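Local coordinates for cell wall surface anchor family protein (Streptococcus agalactiae serogroup V, PDB 3TW0) that forms the adhesive tip of the group B streptococcal pilus and, through its metal-binding von Willebrand factor A domain, probably attaches the bacterium to host tissue, at residues D173-M178 / L336-F341; S179-F184 / I223-G228; E229-F234 / I298-E303; F321-G326 / C353-T358. The protein carries 2 engineered substitutions. All coordinates share one frame; numbering follows the deposited sequence.

Interaction 1: D173-M178 / L336-F341. With ACT (acetate ion), chain F.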
loop_
_atom_site.group_PDB
_atom_site.type_symbol
_atom_site.label_atom_id
_atom_site.label_comp_id
_atom_site.label_asym_id
_atom_site.label_seq_id
_atom_site.Cartn_x
_atom_site.Cartn_y
_atom_site.Cartn_z
ATOM N N ASP A 173 6.210 0.676 8.665
ATOM C CA ASP A 173 5.776 1.647 9.672
ATOM C C ASP A 173 4.252 1.595 9.904
ATOM O O ASP A 173 3.707 2.339 10.720
ATOM C CB ASP A 173 6.277 3.072 9.338
ATOM C CG ASP A 173 5.685 3.611 8.042
ATOM O OD1 ASP A 173 4.624 3.117 7.624
ATOM O OD2 ASP A 173 6.257 4.541 7.459
ATOM N N GLY A 174 3.581 0.683 9.194
ATOM C CA GLY A 174 2.174 0.370 9.453
ATOM C C GLY A 174 1.111 1.296 8.899
ATOM O O GLY A 174 -0.025 1.309 9.402
ATOM N N VAL A 175 1.437 2.076 7.864
ATOM C CA VAL A 175 0.431 3.017 7.330
ATOM C C VAL A 175 0.192 2.829 5.846
ATOM O O VAL A 175 0.887 3.454 5.019
ATOM C CB VAL A 175 0.775 4.505 7.635
ATOM C CG1 VAL A 175 -0.365 5.431 7.188
ATOM C CG2 VAL A 175 1.100 4.712 9.137
ATOM N N PRO A 176 -0.760 1.952 5.484
ATOM C CA PRO A 176 -1.022 1.752 4.063
ATOM C C PRO A 176 -1.791 2.918 3.495
ATOM O O PRO A 176 -2.670 3.481 4.169
ATOM C CB PRO A 176 -1.853 0.472 4.032
ATOM C CG PRO A 176 -2.649 0.536 5.336
ATOM C CD PRO A 176 -1.669 1.126 6.328
ATOM N N THR A 177 -1.482 3.273 2.253
ATOM C CA THR A 177 -2.015 4.484 1.641
ATOM C C THR A 177 -2.462 4.203 0.208
ATOM O O THR A 177 -2.665 5.116 -0.584
ATOM C CB THR A 177 -0.937 5.584 1.584
ATOM O OG1 THR A 177 0.187 5.081 0.857
ATOM C CG2 THR A 177 -0.467 5.996 2.974
ATOM N N MET A 178 -2.592 2.922 -0.121
ATOM C CA MET A 178 -3.081 2.484 -1.423
ATOM C C MET A 178 -3.742 1.163 -1.142
ATOM O O MET A 178 -3.298 0.489 -0.213
ATOM C CB MET A 178 -1.902 2.259 -2.364
ATOM C CG MET A 178 -2.304 2.104 -3.806
ATOM S SD MET A 178 -0.837 2.220 -4.915
ATOM C CE MET A 178 -0.691 4.020 -5.106
ATOM N N LEU A 336 -1.977 4.933 17.035
ATOM C CA LEU A 336 -2.812 3.782 17.418
ATOM C C LEU A 336 -3.438 3.063 16.215
ATOM O O LEU A 336 -3.426 1.832 16.128
ATOM C CB LEU A 336 -3.944 4.244 18.340
ATOM C CG LEU A 336 -4.561 3.175 19.243
ATOM C CD1 LEU A 336 -3.499 2.575 20.128
ATOM C CD2 LEU A 336 -5.681 3.789 20.078
ATOM N N GLU A 337 -3.993 3.839 15.297
ATOM C CA GLU A 337 -4.511 3.282 14.052
ATOM C C GLU A 337 -3.476 2.419 13.344
ATOM O O GLU A 337 -3.798 1.326 12.901
ATOM C CB GLU A 337 -5.030 4.392 13.126
ATOM C CG GLU A 337 -6.520 4.682 13.398
ATOM C CD GLU A 337 -6.994 6.044 12.898
ATOM O OE1 GLU A 337 -6.179 6.855 12.380
ATOM O OE2 GLU A 337 -8.202 6.290 13.039
ATOM N N ALA A 338 -2.235 2.903 13.277
ATOM C CA ALA A 338 -1.142 2.152 12.650
ATOM C C ALA A 338 -0.873 0.832 13.379
ATOM O O ALA A 338 -0.805 -0.193 12.733
ATOM C CB ALA A 338 0.121 2.998 12.572
ATOM N N GLU A 339 -0.770 0.855 14.718
ATOM C CA GLU A 339 -0.571 -0.373 15.528
ATOM C C GLU A 339 -1.697 -1.383 15.354
ATOM O O GLU A 339 -1.454 -2.582 15.120
ATOM C CB GLU A 339 -0.452 -0.063 17.033
ATOM C CG GLU A 339 0.472 1.080 17.377
ATOM C CD GLU A 339 0.921 1.055 18.832
ATOM O OE1 GLU A 339 0.213 0.470 19.689
ATOM O OE2 GLU A 339 1.998 1.616 19.110
ATOM N N LYS A 340 -2.927 -0.899 15.529
ATOM C CA LYS A 340 -4.101 -1.707 15.359
ATOM C C LYS A 340 -4.071 -2.321 13.963
ATOM O O LYS A 340 -4.282 -3.504 13.808
ATOM C CB LYS A 340 -5.369 -0.857 15.568
ATOM C CG LYS A 340 -5.709 -0.586 17.052
ATOM C CD LYS A 340 -6.966 0.285 17.141
ATOM C CE LYS A 340 -7.414 0.491 18.595
ATOM N NZ LYS A 340 -8.666 1.328 18.640
ATOM N N PHE A 341 -3.776 -1.507 12.946
ATOM C CA PHE A 341 -3.672 -2.050 11.590
ATOM C C PHE A 341 -2.634 -3.167 11.485
ATOM O O PHE A 341 -2.924 -4.251 10.946
ATOM C CB PHE A 341 -3.397 -0.979 10.529
ATOM C CG PHE A 341 -3.083 -1.586 9.191
ATOM C CD1 PHE A 341 -4.072 -2.245 8.468
ATOM C CD2 PHE A 341 -1.777 -1.597 8.719
ATOM C CE1 PHE A 341 -3.760 -2.858 7.234
ATOM C CE2 PHE A 341 -1.458 -2.192 7.507
ATOM C CZ PHE A 341 -2.434 -2.816 6.764
HETATM C C ACT F . 3.809 6.597 1.654
HETATM O O ACT F . 4.637 6.087 2.429
HETATM O OXT ACT F . 2.753 5.938 1.523
HETATM C CH3 ACT F . 4.060 7.902 0.913
#
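Gly174 and Ala338 bring the two backbones together, their CA atoms 4.9 Å apart, where the irregular loop 173-178 runs past one flank of helix 335-344. This is the von Willebrand factor A fold: the loop leaves the C-terminal end of central strand 165-172 at the metal-binding end of the parallel sheet. Gly174, at positive phi, has its carbonyl oxygen against the helix, 3.5 Å from Ala338 CA in a CA-H...O contact. That oxygen is buried here and has no hydrogen-bond partner in the model. The methyl Ala338 CB fits beside the same carbonyl and meets Val175 CG2 at 4.0 Å. One turn on, Phe341 has CG anti to its backbone N (chi1 171°), and its side chain and that of Pro176 reach toward each other tip to tip. Pro176 CG sits over one ring face in a CH-pi contact, 3.8 Å from the ring centroid and 19° off the normal, while Pro176 CD, over the same ring, lies 3.5 Å from Phe341 CE2. The far side of the loop faces the metal site: Asp173, a magnesium ligand seen in this protein though not bound to the ion in this model, has OD2 hydrogen-bonded to Ser22 OG. An acetate ion, probably from the crystallisation liquor, is bonded by Ser22 N and Thr143 OG1, and its OXT accepts from Thr177 OG1 at 2.8 Å.

Interaction 2: S179-F184 / I223-G228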
loop_
_atom_site.group_PDB
_atom_site.type_symbol
_atom_site.label_atom_id
_atom_site.label_comp_id
_atom_site.label_asym_id
_atom_site.label_seq_id
_atom_site.Cartn_x
_atom_site.Cartn_y
_atom_site.Cartn_z
ATOM N N SER A 179 -4.738 0.784 -1.950
ATOM C CA SER A 179 -5.448 -0.477 -1.750
ATOM C C SER A 179 -6.215 -0.861 -2.984
ATOM O O SER A 179 -6.549 0.003 -3.810
ATOM C CB SER A 179 -6.421 -0.361 -0.550
ATOM O OG SER A 179 -7.468 0.540 -0.877
ATOM N N TYR A 180 -6.500 -2.153 -3.142
ATOM C CA TYR A 180 -7.484 -2.528 -4.175
ATOM C C TYR A 180 -8.937 -2.195 -3.794
ATOM O O TYR A 180 -9.307 -2.281 -2.617
ATOM C CB TYR A 180 -7.303 -3.998 -4.612
ATOM C CG TYR A 180 -6.050 -4.240 -5.435
ATOM C CD1 TYR A 180 -5.906 -3.649 -6.695
ATOM C CD2 TYR A 180 -5.023 -5.058 -4.971
ATOM C CE1 TYR A 180 -4.747 -3.840 -7.472
ATOM C CE2 TYR A 180 -3.860 -5.270 -5.746
ATOM C CZ TYR A 180 -3.741 -4.657 -7.001
ATOM O OH TYR A 180 -2.610 -4.851 -7.779
ATOM N N ALA A 181 -9.756 -1.803 -4.788
ATOM C CA ALA A 181 -11.173 -1.531 -4.598
ATOM C C ALA A 181 -12.013 -2.774 -4.297
ATOM O O ALA A 181 -11.883 -3.800 -4.988
ATOM C CB ALA A 181 -11.768 -0.864 -5.838
ATOM N N ILE A 182 -12.955 -2.620 -3.348
ATOM C CA ILE A 182 -14.010 -3.604 -3.097
ATOM C C ILE A 182 -15.057 -3.460 -4.209
ATOM O O ILE A 182 -15.489 -2.344 -4.526
ATOM C CB ILE A 182 -14.625 -3.402 -1.708
ATOM C CG1 ILE A 182 -13.582 -3.708 -0.631
ATOM C CG2 ILE A 182 -15.875 -4.295 -1.527
ATOM C CD1 ILE A 182 -13.934 -3.214 0.816
ATOM N N ASN A 183 -15.425 -4.573 -4.845
ATOM C CA ASN A 183 -16.309 -4.504 -6.027
ATOM C C ASN A 183 -17.790 -4.335 -5.729
ATOM O O ASN A 183 -18.591 -5.195 -6.075
ATOM C CB ASN A 183 -16.092 -5.721 -6.956
ATOM C CG ASN A 183 -16.573 -5.477 -8.393
ATOM O OD1 ASN A 183 -16.874 -4.342 -8.800
ATOM N ND2 ASN A 183 -16.630 -6.547 -9.170
ATOM N N PHE A 184 -18.157 -3.211 -5.132
ATOM C CA PHE A 184 -19.554 -2.845 -4.978
ATOM C C PHE A 184 -20.296 -2.686 -6.327
ATOM O O PHE A 184 -19.706 -2.292 -7.371
ATOM C CB PHE A 184 -19.685 -1.547 -4.183
ATOM C CG PHE A 184 -19.252 -1.654 -2.748
ATOM C CD1 PHE A 184 -20.083 -2.240 -1.792
ATOM C CD2 PHE A 184 -18.011 -1.155 -2.346
ATOM C CE1 PHE A 184 -19.688 -2.336 -0.437
ATOM C CE2 PHE A 184 -17.617 -1.229 -1.012
ATOM C CZ PHE A 184 -18.468 -1.841 -0.048
ATOM N N ILE A 223 -7.150 1.254 -11.698
ATOM C CA ILE A 223 -8.185 0.624 -10.833
ATOM C C ILE A 223 -7.975 0.801 -9.305
ATOM O O ILE A 223 -8.861 0.531 -8.504
ATOM C CB ILE A 223 -8.343 -0.927 -11.123
ATOM C CG1 ILE A 223 -7.053 -1.687 -10.797
ATOM C CG2 ILE A 223 -8.822 -1.193 -12.561
ATOM C CD1 ILE A 223 -7.263 -3.244 -10.661
ATOM N N VAL A 224 -6.786 1.193 -8.907
ATOM C CA VAL A 224 -6.422 1.222 -7.505
ATOM C C VAL A 224 -7.022 2.407 -6.749
ATOM O O VAL A 224 -7.333 3.449 -7.346
ATOM C CB VAL A 224 -4.905 1.282 -7.452
ATOM C CG1 VAL A 224 -4.433 2.162 -6.355
ATOM C CG2 VAL A 224 -4.298 -0.123 -7.426
ATOM N N LYS A 225 -7.183 2.265 -5.429
ATOM C CA LYS A 225 -7.610 3.406 -4.583
ATOM C C LYS A 225 -6.400 4.014 -3.906
ATOM O O LYS A 225 -5.459 3.297 -3.523
ATOM C CB LYS A 225 -8.632 2.976 -3.498
ATOM C CG LYS A 225 -9.965 2.428 -4.037
ATOM C CD LYS A 225 -10.709 3.416 -4.905
ATOM C CE LYS A 225 -11.993 2.823 -5.471
ATOM N NZ LYS A 225 -13.069 3.872 -5.791
ATOM N N GLY A 226 -6.421 5.328 -3.726
ATOM C CA GLY A 226 -5.277 6.002 -3.106
ATOM C C GLY A 226 -4.106 6.188 -4.058
ATOM O O GLY A 226 -4.014 5.515 -5.081
ATOM N N ASP A 227 -3.246 7.145 -3.722
ATOM C CA ASP A 227 -2.023 7.443 -4.464
ATOM C C ASP A 227 -0.833 7.706 -3.540
ATOM O O ASP A 227 0.129 8.350 -3.960
ATOM C CB ASP A 227 -2.230 8.663 -5.385
ATOM C CG ASP A 227 -2.593 9.945 -4.617
ATOM O OD1 ASP A 227 -2.671 9.942 -3.372
ATOM O OD2 ASP A 227 -2.805 10.973 -5.285
ATOM N N GLY A 228 -0.889 7.222 -2.296
ATOM C CA GLY A 228 0.117 7.577 -1.294
ATOM C C GLY A 228 -0.112 8.863 -0.483
ATOM O O GLY A 228 0.663 9.191 0.387
HETATM O O HOH W 1 -8.773 -2.058 -7.365
#
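Ser179 and Lys225 pair as a single antiparallel, hydrogen-bonded bridge, and the tight part of the contact lies here. Lys225 N gives a nearly straight bond of 2.9 Å to Ser179 O, approaching almost along the C=O axis. The return bond, Ser179 N to Lys225 O, is longer at 3.1 Å and reaches its acceptor 26° out of the carbonyl plane. Ser179 OG stands between the backbone N and the carbonyl carbon (chi1 68°), lies 3.8 Å from Lys225 CB, and is hydrogen-bonded to His301 ND1. Next along, the CE1 corner of the Tyr180 ring meets Val224 CG2 at 3.7 Å and, less closely, Ile223 CD1 at 4.1 Å; the side chains of Val224 and Ile223 run obliquely to that of Tyr180. Tyr180 OH is held by Asp220. Beyond Tyr180 the two backbones no longer bond directly and the contact becomes looser. One water joins them, accepting from Ala181 N and donating to Ile223 O, both at 2.8 Å. Lys225, bent at chi2, passes its aliphatic part by Ala181, with CE 3.7 Å from Ala181 CB, while its ammonium group makes a cation-pi contact with Tyr283. Two loops are thus stitched by an isolated beta bridge beyond the C-terminal end of strand 165-172, in the region of the von Willebrand factor A domain that also carries the magnesium site.

Interaction 3: E229-F234 / I298-E303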
loop_
_atom_site.group_PDB
_atom_site.type_symbol
_atom_site.label_atom_id
_atom_site.label_comp_id
_atom_site.label_asym_id
_atom_site.label_seq_id
_atom_site.Cartn_x
_atom_site.Cartn_y
_atom_site.Cartn_z
ATOM N N GLU A 229 -1.181 9.587 -0.760
ATOM C CA GLU A 229 -1.438 10.875 -0.125
ATOM C C GLU A 229 -1.784 10.649 1.367
ATOM O O GLU A 229 -1.316 11.380 2.238
ATOM C CB GLU A 229 -2.588 11.551 -0.908
ATOM C CG GLU A 229 -3.139 12.888 -0.386
ATOM C CD GLU A 229 -2.276 14.087 -0.764
ATOM O OE1 GLU A 229 -2.032 14.285 -1.986
ATOM O OE2 GLU A 229 -1.849 14.825 0.158
ATOM N N SER A 230 -2.544 9.585 1.662
ATOM C CA SER A 230 -3.105 9.413 3.008
ATOM C C SER A 230 -3.612 7.994 3.317
ATOM O O SER A 230 -4.039 7.268 2.450
ATOM C CB SER A 230 -4.232 10.450 3.263
ATOM O OG SER A 230 -4.787 10.305 4.572
ATOM N N PHE A 231 -3.521 7.625 4.588
ATOM C CA PHE A 231 -4.199 6.462 5.117
ATOM C C PHE A 231 -5.716 6.594 4.885
ATOM O O PHE A 231 -6.402 5.599 4.672
ATOM C CB PHE A 231 -3.891 6.391 6.612
ATOM C CG PHE A 231 -4.575 5.270 7.325
ATOM C CD1 PHE A 231 -4.112 3.964 7.197
ATOM C CD2 PHE A 231 -5.653 5.527 8.175
ATOM C CE1 PHE A 231 -4.737 2.919 7.902
ATOM C CE2 PHE A 231 -6.273 4.494 8.877
ATOM C CZ PHE A 231 -5.822 3.187 8.725
ATOM N N LYS A 232 -6.227 7.825 4.912
ATOM C CA LYS A 232 -7.663 8.061 4.783
ATOM C C LYS A 232 -8.112 8.249 3.347
ATOM O O LYS A 232 -7.356 8.734 2.525
ATOM C CB LYS A 232 -8.085 9.300 5.602
ATOM C CG LYS A 232 -8.110 9.067 7.130
ATOM C CD LYS A 232 -8.653 10.304 7.900
ATOM C CE LYS A 232 -7.553 11.306 8.312
ATOM N NZ LYS A 232 -6.892 12.026 7.146
ATOM N N LEU A 233 -9.346 7.850 3.051
ATOM C CA LEU A 233 -10.018 8.293 1.845
ATOM C C LEU A 233 -10.831 9.515 2.238
ATOM O O LEU A 233 -11.275 9.611 3.399
ATOM C CB LEU A 233 -10.918 7.186 1.308
ATOM C CG LEU A 233 -10.153 6.007 0.688
ATOM C CD1 LEU A 233 -10.989 4.739 0.674
ATOM C CD2 LEU A 233 -9.608 6.344 -0.743
ATOM N N PHE A 234 -11.062 10.422 1.296
ATOM C CA PHE A 234 -11.582 11.758 1.656
ATOM C C PHE A 234 -13.083 11.863 1.476
ATOM O O PHE A 234 -13.615 11.510 0.432
ATOM C CB PHE A 234 -10.837 12.876 0.887
ATOM C CG PHE A 234 -9.349 12.860 1.107
ATOM C CD1 PHE A 234 -8.818 13.062 2.374
ATOM C CD2 PHE A 234 -8.475 12.604 0.062
ATOM C CE1 PHE A 234 -7.417 13.036 2.587
ATOM C CE2 PHE A 234 -7.076 12.585 0.257
ATOM C CZ PHE A 234 -6.558 12.797 1.514
ATOM N N ILE A 298 -16.263 2.870 2.839
ATOM C CA ILE A 298 -14.838 2.569 3.056
ATOM C C ILE A 298 -14.149 3.925 3.219
ATOM O O ILE A 298 -14.306 4.786 2.368
ATOM C CB ILE A 298 -14.257 1.753 1.876
ATOM C CG1 ILE A 298 -15.072 0.462 1.645
ATOM C CG2 ILE A 298 -12.758 1.492 2.024
ATOM C CD1 ILE A 298 -15.033 -0.550 2.793
ATOM N N LYS A 299 -13.424 4.130 4.322
ATOM C CA LYS A 299 -12.853 5.456 4.635
ATOM C C LYS A 299 -11.346 5.449 4.863
ATOM O O LYS A 299 -10.728 6.516 5.010
ATOM C CB LYS A 299 -13.556 6.052 5.861
ATOM C CG LYS A 299 -15.078 6.214 5.707
ATOM C CD LYS A 299 -15.778 6.387 7.066
ATOM C CE LYS A 299 -17.016 7.234 6.910
ATOM N NZ LYS A 299 -18.219 6.689 7.655
ATOM N N THR A 300 -10.747 4.257 4.907
ATOM C CA THR A 300 -9.282 4.124 4.961
ATOM C C THR A 300 -8.716 3.042 4.019
ATOM O O THR A 300 -9.457 2.243 3.458
ATOM C CB THR A 300 -8.816 3.759 6.367
ATOM O OG1 THR A 300 -9.268 2.430 6.669
ATOM C CG2 THR A 300 -9.360 4.760 7.400
ATOM N N HIS A 301 -7.401 2.978 3.885
ATOM C CA HIS A 301 -6.783 1.875 3.158
ATOM C C HIS A 301 -6.561 0.671 4.050
ATOM O O HIS A 301 -6.390 -0.435 3.558
ATOM C CB HIS A 301 -5.492 2.344 2.436
ATOM C CG HIS A 301 -5.781 3.404 1.427
ATOM N ND1 HIS A 301 -6.310 3.115 0.186
ATOM C CD2 HIS A 301 -5.781 4.751 1.532
ATOM C CE1 HIS A 301 -6.555 4.241 -0.462
ATOM N NE2 HIS A 301 -6.250 5.250 0.339
ATOM N N GLY A 302 -6.587 0.898 5.358
ATOM C CA GLY A 302 -6.364 -0.167 6.340
ATOM C C GLY A 302 -7.472 -1.188 6.245
ATOM O O GLY A 302 -7.221 -2.382 6.161
ATOM N N GLU A 303 -8.715 -0.716 6.214
ATOM C CA GLU A 303 -9.825 -1.626 6.196
ATOM C C GLU A 303 -9.846 -2.578 4.982
ATOM O O GLU A 303 -9.932 -3.799 5.156
ATOM C CB GLU A 303 -11.177 -0.919 6.431
ATOM C CG GLU A 303 -12.325 -1.937 6.494
ATOM C CD GLU A 303 -13.722 -1.328 6.515
ATOM O OE1 GLU A 303 -13.863 -0.107 6.309
ATOM O OE2 GLU A 303 -14.697 -2.090 6.746
HETATM O O HOH W 2 -6.321 8.066 -0.021
#
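The N-terminal cap of helix 302-312 is where Phe231, Lys232 and Leu233 meet Lys299, Thr300 and His301. Thr300 OG1 accepts from Glu303 N at 3.2 Å as the capping bond. Lys232 and Thr300 come within 4.3 Å at their CA atoms, and two backbone bonds flank them. His301 N reaches Phe231 O at 2.9 Å, whereas Leu233 N meets Lys299 O at 2.7 Å from above the carbonyl plane. An ST turn, Lys232 N to Ser230 OG, shapes the incoming loop. Phe231 has CG anti to its backbone N (chi1 177°) and lies alongside Thr300, whose CB rests over one ring face, 4.0 Å from the centroid; Thr300 CG2 lies over the same face, nearest CE2. The CE1 side packs against Gly302. Leu233 crosses His301 at about a right angle, its CD2 3.7 Å from both NE2 and CE1, while CD1 reaches Ile298. In the plane of the imidazole, a water lies 2.8 Å from His301 NE2 and donates to Lys232 O; ND1 is engaged by Ser179. Phe231 also touches Val175 in the loop after strand 165-172, and Ile298 touches Ile182 farther along that loop, placing the cap beside the connection from that strand to helix 192-201.

Interaction 4: F321-G326 / C353-T358. Engineered in segment 353-358: Cys353 (natural residue Thr).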
loop_
_atom_site.group_PDB
_atom_site.type_symbol
_atom_site.label_atom_id
_atom_site.label_comp_id
_atom_site.label_asym_id
_atom_site.label_seq_id
_atom_site.Cartn_x
_atom_site.Cartn_y
_atom_site.Cartn_z
ATOM N N PHE A 321 4.093 -12.443 11.048
ATOM C CA PHE A 321 4.657 -11.574 12.062
ATOM C C PHE A 321 4.897 -10.190 11.472
ATOM O O PHE A 321 5.478 -10.077 10.386
ATOM C CB PHE A 321 5.993 -12.127 12.603
ATOM C CG PHE A 321 5.904 -13.503 13.213
ATOM C CD1 PHE A 321 4.685 -14.141 13.411
ATOM C CD2 PHE A 321 7.063 -14.165 13.606
ATOM C CE1 PHE A 321 4.615 -15.427 13.993
ATOM C CE2 PHE A 321 7.001 -15.441 14.188
ATOM C CZ PHE A 321 5.766 -16.069 14.385
ATOM N N THR A 322 4.474 -9.150 12.196
ATOM C CA THR A 322 4.666 -7.782 11.760
ATOM C C THR A 322 5.587 -6.994 12.719
ATOM O O THR A 322 5.364 -6.966 13.941
ATOM C CB THR A 322 3.325 -7.056 11.588
ATOM O OG1 THR A 322 2.421 -7.902 10.898
ATOM C CG2 THR A 322 3.475 -5.791 10.746
ATOM N N VAL A 323 6.591 -6.341 12.159
ATOM C CA VAL A 323 7.540 -5.548 12.937
ATOM C C VAL A 323 7.411 -4.071 12.603
ATOM O O VAL A 323 7.641 -3.655 11.464
ATOM C CB VAL A 323 8.976 -6.075 12.794
ATOM C CG1 VAL A 323 10.023 -5.038 13.256
ATOM C CG2 VAL A 323 9.103 -7.345 13.611
ATOM N N GLY A 324 7.012 -3.300 13.610
ATOM C CA GLY A 324 6.781 -1.866 13.470
ATOM C C GLY A 324 8.015 -1.005 13.612
ATOM O O GLY A 324 8.767 -1.107 14.573
ATOM N N ILE A 325 8.235 -0.130 12.657
ATOM C CA ILE A 325 9.419 0.712 12.730
ATOM C C ILE A 325 9.069 2.190 12.821
ATOM O O ILE A 325 8.418 2.728 11.932
ATOM C CB ILE A 325 10.367 0.448 11.540
ATOM C CG1 ILE A 325 10.802 -1.026 11.538
ATOM C CG2 ILE A 325 11.575 1.420 11.580
ATOM C CD1 ILE A 325 12.232 -1.225 11.298
ATOM N N GLY A 326 9.528 2.835 13.889
ATOM C CA GLY A 326 9.287 4.263 14.137
ATOM C C GLY A 326 7.845 4.676 13.880
ATOM O O GLY A 326 7.586 5.504 13.005
ATOM N N CYS A 353 5.125 -6.764 16.852
ATOM C CA CYS A 353 6.125 -6.289 17.805
ATOM C C CYS A 353 6.695 -4.988 17.271
ATOM O O CYS A 353 6.960 -4.877 16.063
ATOM C CB CYS A 353 7.269 -7.311 17.967
ATOM S SG CYS A 353 6.782 -9.013 18.380
ATOM N N ASN A 354 6.890 -4.002 18.150
ATOM C CA ASN A 354 7.775 -2.904 17.796
ATOM C C ASN A 354 9.156 -3.503 17.630
ATOM O O ASN A 354 9.496 -4.505 18.287
ATOM C CB ASN A 354 7.810 -1.794 18.846
ATOM C CG ASN A 354 8.335 -0.476 18.278
ATOM O OD1 ASN A 354 9.562 -0.297 18.032
ATOM N ND2 ASN A 354 7.402 0.451 18.022
ATOM N N VAL A 355 9.922 -2.937 16.711
ATOM C CA VAL A 355 11.290 -3.372 16.489
ATOM C C VAL A 355 12.114 -3.189 17.773
ATOM O O VAL A 355 12.995 -4.005 18.080
ATOM C CB VAL A 355 11.925 -2.646 15.269
ATOM C CG1 VAL A 355 12.164 -1.156 15.576
ATOM C CG2 VAL A 355 13.231 -3.360 14.832
ATOM N N ASP A 356 11.784 -2.158 18.552
ATOM C CA ASP A 356 12.465 -1.918 19.827
ATOM C C ASP A 356 12.120 -2.981 20.859
ATOM O O ASP A 356 12.857 -3.183 21.844
ATOM C CB ASP A 356 12.160 -0.522 20.384
ATOM C CG ASP A 356 12.857 0.593 19.591
ATOM O OD1 ASP A 356 12.395 1.756 19.715
ATOM O OD2 ASP A 356 13.830 0.310 18.845
ATOM N N ASP A 357 11.014 -3.676 20.625
ATOM C CA ASP A 357 10.559 -4.671 21.567
ATOM C C ASP A 357 11.223 -6.007 21.216
ATOM O O ASP A 357 10.611 -6.883 20.631
ATOM C CB ASP A 357 9.046 -4.728 21.535
ATOM C CG ASP A 357 8.447 -5.514 22.710
ATOM O OD1 ASP A 357 9.175 -6.141 23.491
ATOM O OD2 ASP A 357 7.222 -5.520 22.814
ATOM N N THR A 358 12.495 -6.155 21.582
ATOM C CA THR A 358 13.247 -7.332 21.148
ATOM C C THR A 358 12.734 -8.604 21.817
ATOM O O THR A 358 12.834 -9.714 21.267
ATOM C CB THR A 358 14.787 -7.174 21.370
ATOM O OG1 THR A 358 15.054 -6.939 22.760
ATOM C CG2 THR A 358 15.347 -6.007 20.523
HETATM O O HOH W 3 10.478 1.551 16.557
#
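Val355 packs against Val323 just where strands 319-324 and 352-354 end side by side. From the backbone, Val355 N donates to Gly324 O at 3.0 Å. Its CB lies 3.7 Å from Val323 CG1 and 4.2 Å from Ile325 CG1. At the branch, Val355 CG1 stands between the backbone N and the carbonyl carbon (chi1 69°), which brings it to 3.5 Å from Gly324 O, while CG2 turns to Val323 CG1; the two valine side chains cross at about a right angle. The strands are parallel, with Val323 opposite Cys353 and Gly324 opposite Asn354, and they belong to a beta-alpha-beta unit whose crossover is helix 335-344; 352-354 is an outermost strand of the five-stranded von Willebrand factor A sheet. Cys353 N bonds to Thr322 O, and Gly324 N to Cys353 O, which also takes a CA-H...O contact from Val323 CA at 3.2 Å. Cys353 is an engineered residue, threonine in nature, and its SG forms a disulfide with Cys360 in helix 358-366. Past the strand, Asn354 begins a type I turn to Asp357 and an Asx turn: its OD1 accepts from Asp356 N at 2.9 Å, in the carbonyl plane on a lone pair. A water that accepts from Gly326 N is modelled as donating to this OD1, at a distance short enough to be doubtful.

Overall arrangement
From the N terminus, the chain first supplies strands and helices of the von Willebrand factor A domain, then leaves strand 165-172 through residues 173-184. Interaction 2 closes a loop on 179-184 by the return of 223-228; interaction 3 follows in series, bringing 298-303 back to 229-234. Both nest inside the longer loop closed by interaction 1, which ties 173-178 to helix 335-344. Interaction 4 crosses interaction 1, because strand 319-324 precedes that helix and strand 352-354 follows it. His301 links interactions 2 and 3 and packs on the backbone of Thr177 and Met178 of interaction 1; Asp173 touches Ile325 of interaction 4. Interactions 2 and 4 stand apart, their centres about 27 Å from each other.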